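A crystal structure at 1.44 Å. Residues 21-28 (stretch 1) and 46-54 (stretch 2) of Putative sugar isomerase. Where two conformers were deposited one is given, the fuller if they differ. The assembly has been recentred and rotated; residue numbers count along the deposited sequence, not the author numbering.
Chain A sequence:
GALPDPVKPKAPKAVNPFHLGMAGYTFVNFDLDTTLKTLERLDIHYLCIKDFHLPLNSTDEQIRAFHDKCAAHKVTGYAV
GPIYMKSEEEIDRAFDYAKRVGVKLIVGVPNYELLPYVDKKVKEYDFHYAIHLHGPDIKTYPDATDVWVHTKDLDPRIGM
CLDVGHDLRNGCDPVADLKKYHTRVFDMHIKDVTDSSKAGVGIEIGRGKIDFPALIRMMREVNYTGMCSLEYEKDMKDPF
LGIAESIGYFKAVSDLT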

ATOM      1  N   GLY A  21       5.137 -12.067   5.566  1.00 12.81           N
ATOM      2  CA  GLY A  21       6.258 -11.688   6.427  1.00 13.01           C
ATOM      3  C   GLY A  21       7.138 -10.640   5.798  1.00 13.35           C
ATOM      4  O   GLY A  21       6.840 -10.091   4.725  1.00 12.26           O
HETATM    5  N   MSE A  22       8.227 -10.336   6.496  0.50 12.61           N
HETATM    6  CA  MSE A  22       9.260  -9.457   5.986  0.50 13.22           C
HETATM    7  C   MSE A  22      10.611 -10.155   6.037  0.50 11.67           C
HETATM    8  O   MSE A  22      11.002 -10.757   7.010  0.50 14.08           O
HETATM    9  CB  MSE A  22       9.331  -8.169   6.807  0.50 12.27           C
HETATM   10  CG  MSE A  22      10.220  -7.094   6.183  0.50 17.19           C
HETATM   11 SE   MSE A  22       9.076  -6.096   4.945  0.38 14.88          SE
HETATM   12  CE  MSE A  22       8.104  -5.048   6.195  0.50  8.96           C
ATOM     13  N   ALA A  23      11.316  -9.970   4.931  1.00 12.27           N
ATOM     14  CA  ALA A  23      12.673 -10.460   4.776  1.00 12.38           C
ATOM     15  C   ALA A  23      13.571  -9.387   5.463  1.00 12.62           C
ATOM     16  O   ALA A  23      13.331  -8.172   5.302  1.00 13.68           O
ATOM     17  CB  ALA A  23      12.999 -10.587   3.226  1.00 12.52           C
ATOM     18  N   GLY A  24      14.578  -9.816   6.236  1.00 13.13           N
ATOM     19  CA  GLY A  24      15.346  -8.863   7.020  1.00 12.26           C
ATOM     20  C   GLY A  24      16.168  -7.869   6.199  1.00 11.25           C
ATOM     21  O   GLY A  24      16.353  -6.708   6.652  1.00 13.95           O
ATOM     22  N   TYR A  25      16.649  -8.249   5.023  1.00 12.51           N
ATOM     23  CA  TYR A  25      17.442  -7.344   4.194  1.00 12.22           C
ATOM     24  C   TYR A  25      16.700  -6.054   3.841  1.00 12.53           C
ATOM     25  O   TYR A  25      17.317  -5.005   3.596  1.00 13.82           O
ATOM     26  CB  TYR A  25      17.947  -8.043   2.941  1.00 13.56           C
ATOM     27  CG  TYR A  25      18.903  -7.263   2.106  1.00 14.78           C
ATOM     28  CD1 TYR A  25      20.178  -6.999   2.578  1.00 15.56           C
ATOM     29  CD2 TYR A  25      18.567  -6.851   0.826  1.00 16.57           C
ATOM     30  CE1 TYR A  25      21.100  -6.314   1.776  1.00 17.86           C
ATOM     31  CE2 TYR A  25      19.485  -6.211   0.017  1.00 16.08           C
ATOM     32  CZ  TYR A  25      20.752  -5.927   0.548  1.00 17.86           C
ATOM     33  OH  TYR A  25      21.770  -5.305  -0.188  1.00 21.94           O
ATOM     34  N   THR A  26      15.356  -6.133   3.811  1.00 12.61           N
ATOM     35  CA  THR A  26      14.583  -4.897   3.618  1.00 12.18           C
ATOM     36  C   THR A  26      15.058  -3.767   4.549  1.00 13.32           C
ATOM     37  O   THR A  26      15.039  -2.585   4.188  1.00 15.36           O
ATOM     38  CB  THR A  26      13.121  -5.177   3.826  1.00 11.37           C
ATOM     39  OG1 THR A  26      12.688  -6.091   2.823  1.00 12.86           O
ATOM     40  CG2 THR A  26      12.268  -3.908   3.755  1.00 13.50           C
ATOM     41  N   PHE A  27      15.425  -4.157   5.804  1.00 11.95           N
ATOM     42  CA  PHE A  27      15.830  -3.249   6.862  1.00 13.60           C
ATOM     43  C   PHE A  27      17.336  -3.334   7.125  1.00 14.07           C
ATOM     44  O   PHE A  27      17.773  -2.994   8.222  1.00 13.88           O
ATOM     45  CB  PHE A  27      14.996  -3.576   8.114  1.00 13.72           C
ATOM     46  CG  PHE A  27      13.561  -3.186   7.985  1.00 12.30           C
ATOM     47  CD1 PHE A  27      13.159  -1.873   8.199  1.00 16.14           C
ATOM     48  CD2 PHE A  27      12.611  -4.108   7.571  1.00 15.19           C
ATOM     49  CE1 PHE A  27      11.832  -1.501   8.043  1.00 18.74           C
ATOM     50  CE2 PHE A  27      11.285  -3.712   7.414  1.00 15.06           C
ATOM     51  CZ  PHE A  27      10.921  -2.425   7.620  1.00 14.91           C
ATOM     52  N   VAL A  28      18.167  -3.554   6.105  1.00 13.81           N
ATOM     53  CA  VAL A  28      19.616  -3.610   6.312  1.00 12.82           C
ATOM     54  C   VAL A  28      20.170  -2.323   6.886  1.00 14.46           C
ATOM     55  O   VAL A  28      21.154  -2.354   7.624  1.00 14.37           O
ATOM     56  CB  VAL A  28      20.354  -3.981   5.005  1.00 15.49           C
ATOM     57  CG1 VAL A  28      20.183  -2.890   3.896  1.00 13.97           C
ATOM     58  CG2 VAL A  28      21.862  -4.289   5.257  1.00 15.35           C
TER
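Stretch 2 (46-54) YLCIKDFHL

Stretch 2 lies alongside stretch 1 as a neighbouring parallel β-strand joined by a single bridge, and then continues as a loop that packs an aromatic ring against the 3-10 turn following the first strand. Residues 46-49 are extended, with phi between -136° and -87° and psi near 130°, and they run in the same direction as Gly21 and Met22. The CA atoms of Gly21 and Tyr46 are 4.5 Å apart, those of Met22 and Leu47 5.0 Å, and those of Ala23 and Cys48 5.1 Å.

Met22 and Leu47 form the bridge. Met22 N donates to Tyr46 O and Met22 O accepts from Cys48 N, both at 3.0 Å, so that one residue of stretch 1 bonds to the two neighbours of Leu47, as expected of parallel strands. Leu47 CA adds a CA-H...O contact of 3.6 Å to Met22 O. Leu47 has its CA-to-CB bond directed away, yet its side chain (chi1 t, chi2 p) brings CD1 to 3.5 Å from Met22 O.

Past the bridge the backbones draw slightly apart, to 5.5 Å between Gly24 CA and Lys50 CA, yet Gly24 is the residue of stretch 1 most covered by stretch 2. Gly24 CA lies 3.8 Å from Lys50 CG, and a CB here would clash with both Lys50 CG and Cys48 O, so the close approach depends on the absence of a side chain.

After Lys50 the chain of stretch 2 turns, with His53 N and Leu54 N both bonded to Lys50 O. The CA-to-CB bonds of Phe52 and His53 point toward stretch 1. The edge of the Phe52 ring meets the turn, CZ lying 3.4 Å from Gly24 O and 3.9 Å from Tyr25 CA, while Val28 CA sits over one face, 4.0 Å from the ring centroid, in a CH-pi contact. Val28 CG2 reaches Phe52 CE2 at 3.8 Å, and His53 CE1 approaches Phe27 CB at 4.0 Å.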

ATOM      1  N   TYR A  46       5.474 -11.697  11.003  1.00 12.24           N
ATOM      2  CA  TYR A  46       6.573 -12.635  10.795  1.00 12.25           C
ATOM      3  C   TYR A  46       7.785 -11.902  10.211  1.00 12.90           C
ATOM      4  O   TYR A  46       7.635 -11.161   9.276  1.00 13.84           O
ATOM      5  CB  TYR A  46       6.133 -13.771   9.852  1.00 13.68           C
ATOM      6  CG  TYR A  46       4.998 -14.576  10.440  1.00 15.63           C
ATOM      7  CD1 TYR A  46       5.252 -15.513  11.421  1.00 17.16           C
ATOM      8  CD2 TYR A  46       3.717 -14.406   9.991  1.00 14.05           C
ATOM      9  CE1 TYR A  46       4.230 -16.249  11.993  1.00 17.26           C
ATOM     10  CE2 TYR A  46       2.673 -15.112  10.571  1.00 17.16           C
ATOM     11  CZ  TYR A  46       2.956 -16.041  11.561  1.00 22.48           C
ATOM     12  OH  TYR A  46       1.916 -16.783  12.131  1.00 27.70           O
ATOM     13  N   LEU A  47       8.966 -12.239  10.756  1.00 12.97           N
ATOM     14  CA  LEU A  47      10.232 -11.638  10.362  1.00 13.99           C
ATOM     15  C   LEU A  47      11.246 -12.786  10.151  1.00 13.46           C
ATOM     16  O   LEU A  47      11.411 -13.646  11.022  1.00 14.88           O
ATOM     17  CB  LEU A  47      10.739 -10.704  11.449  1.00 15.23           C
ATOM     18  CG  LEU A  47      12.107 -10.069  11.253  1.00 15.10           C
ATOM     19  CD1 LEU A  47      12.166  -9.188   9.973  1.00 15.21           C
ATOM     20  CD2 LEU A  47      12.601  -9.287  12.516  1.00 16.44           C
ATOM     21  N   CYS A  48      11.951 -12.714   9.014  1.00 11.90           N
ATOM     22  CA  CYS A  48      13.074 -13.593   8.807  1.00 13.68           C
ATOM     23  C   CYS A  48      14.312 -12.917   9.413  1.00 14.71           C
ATOM     24  O   CYS A  48      14.579 -11.739   9.143  1.00 16.13           O
ATOM     25  CB  CYS A  48      13.268 -13.915   7.332  1.00 11.81           C
ATOM     26  SG  CYS A  48      14.342 -15.386   7.099  1.00 15.83           S
ATOM     27  N   ILE A  49      15.067 -13.650  10.265  1.00 13.12           N
ATOM     28  CA  ILE A  49      16.062 -13.037  11.130  1.00 13.54           C
ATOM     29  C   ILE A  49      17.419 -12.950  10.441  1.00 13.27           C
ATOM     30  O   ILE A  49      17.996 -14.011  10.102  1.00 12.59           O
ATOM     31  CB  ILE A  49      16.222 -13.886  12.437  1.00 14.01           C
ATOM     32  CG1 ILE A  49      14.869 -14.068  13.157  1.00 15.92           C
ATOM     33  CG2 ILE A  49      17.300 -13.248  13.372  1.00 15.30           C
ATOM     34  CD1 ILE A  49      14.945 -15.104  14.317  1.00 13.47           C
ATOM     35  N   LYS A  50      17.992 -11.730  10.396  1.00 14.51           N
ATOM     36  CA  LYS A  50      19.299 -11.452   9.835  1.00 13.27           C
ATOM     37  C   LYS A  50      20.335 -11.159  10.913  1.00 14.23           C
ATOM     38  O   LYS A  50      19.992 -10.703  11.993  1.00 14.02           O
ATOM     39  CB  LYS A  50      19.229 -10.306   8.822  1.00 15.86           C
ATOM     40  CG  LYS A  50      18.698 -10.682   7.452  1.00 14.68           C
ATOM     41  CD  LYS A  50      19.514 -11.606   6.645  1.00 15.90           C
ATOM     42  CE  LYS A  50      20.842 -11.029   6.213  1.00 17.85           C
ATOM     43  NZ  LYS A  50      21.550 -11.917   5.281  1.00 17.66           N
ATOM     44  N   ASP A  51      21.580 -11.483  10.576  1.00 14.71           N
ATOM     45  CA  ASP A  51      22.691 -11.313  11.488  1.00 15.69           C
ATOM     46  C   ASP A  51      22.896  -9.880  11.974  1.00 15.61           C
ATOM     47  O   ASP A  51      23.341  -9.657  13.098  1.00 14.63           O
ATOM     48  CB  ASP A  51      23.988 -11.892  10.907  1.00 13.26           C
ATOM     49  CG  ASP A  51      24.432 -11.253   9.555  1.00 14.58           C
ATOM     50  OD1 ASP A  51      23.711 -10.421   8.991  1.00 18.23           O
ATOM     51  OD2 ASP A  51      25.521 -11.665   9.075  1.00 19.39           O
ATOM     52  N   PHE A  52      22.529  -8.883  11.147  1.00 15.71           N
ATOM     53  CA  PHE A  52      22.619  -7.471  11.582  1.00 15.14           C
ATOM     54  C   PHE A  52      21.591  -7.043  12.631  1.00 14.50           C
ATOM     55  O   PHE A  52      21.695  -5.962  13.250  1.00 16.27           O
ATOM     56  CB  PHE A  52      22.659  -6.532  10.353  1.00 14.63           C
ATOM     57  CG  PHE A  52      21.590  -6.789   9.332  1.00 15.75           C
ATOM     58  CD1 PHE A  52      20.292  -6.380   9.566  1.00 15.42           C
ATOM     59  CD2 PHE A  52      21.916  -7.281   8.055  1.00 14.21           C
ATOM     60  CE1 PHE A  52      19.325  -6.579   8.621  1.00 15.55           C
ATOM     61  CE2 PHE A  52      20.932  -7.460   7.152  1.00 16.04           C
ATOM     62  CZ  PHE A  52      19.662  -7.093   7.409  1.00 17.44           C
ATOM     63  N   HIS A  53      20.592  -7.886  12.843  1.00 14.41           N
ATOM     64  CA  HIS A  53      19.664  -7.765  13.954  1.00 14.44           C
ATOM     65  C   HIS A  53      19.941  -8.739  15.133  1.00 16.02           C
ATOM     66  O   HIS A  53      19.773  -8.360  16.312  1.00 15.17           O
ATOM     67  CB  HIS A  53      18.229  -7.919  13.461  1.00 12.94           C
ATOM     68  CG  HIS A  53      17.771  -6.814  12.601  1.00 14.23           C
ATOM     69  ND1 HIS A  53      16.809  -6.982  11.632  1.00 15.55           N
ATOM     70  CD2 HIS A  53      18.166  -5.518  12.536  1.00 15.88           C
ATOM     71  CE1 HIS A  53      16.597  -5.818  11.026  1.00 16.65           C
ATOM     72  NE2 HIS A  53      17.411  -4.913  11.549  1.00 15.43           N
ATOM     73  N   LEU A  54      20.369  -9.967  14.816  1.00 13.80           N
ATOM     74  CA  LEU A  54      20.677 -10.939  15.855  1.00 13.92           C
ATOM     75  C   LEU A  54      21.950 -11.682  15.427  1.00 15.64           C
ATOM     76  O   LEU A  54      21.882 -12.714  14.723  1.00 13.69           O
ATOM     77  CB  LEU A  54      19.541 -11.915  16.064  1.00 14.66           C
ATOM     78  CG  LEU A  54      19.680 -12.902  17.237  1.00 14.59           C
ATOM     79  CD1 LEU A  54      19.728 -12.152  18.573  1.00 14.29           C
ATOM     80  CD2 LEU A  54      18.557 -13.954  17.228  1.00 13.86           C
TER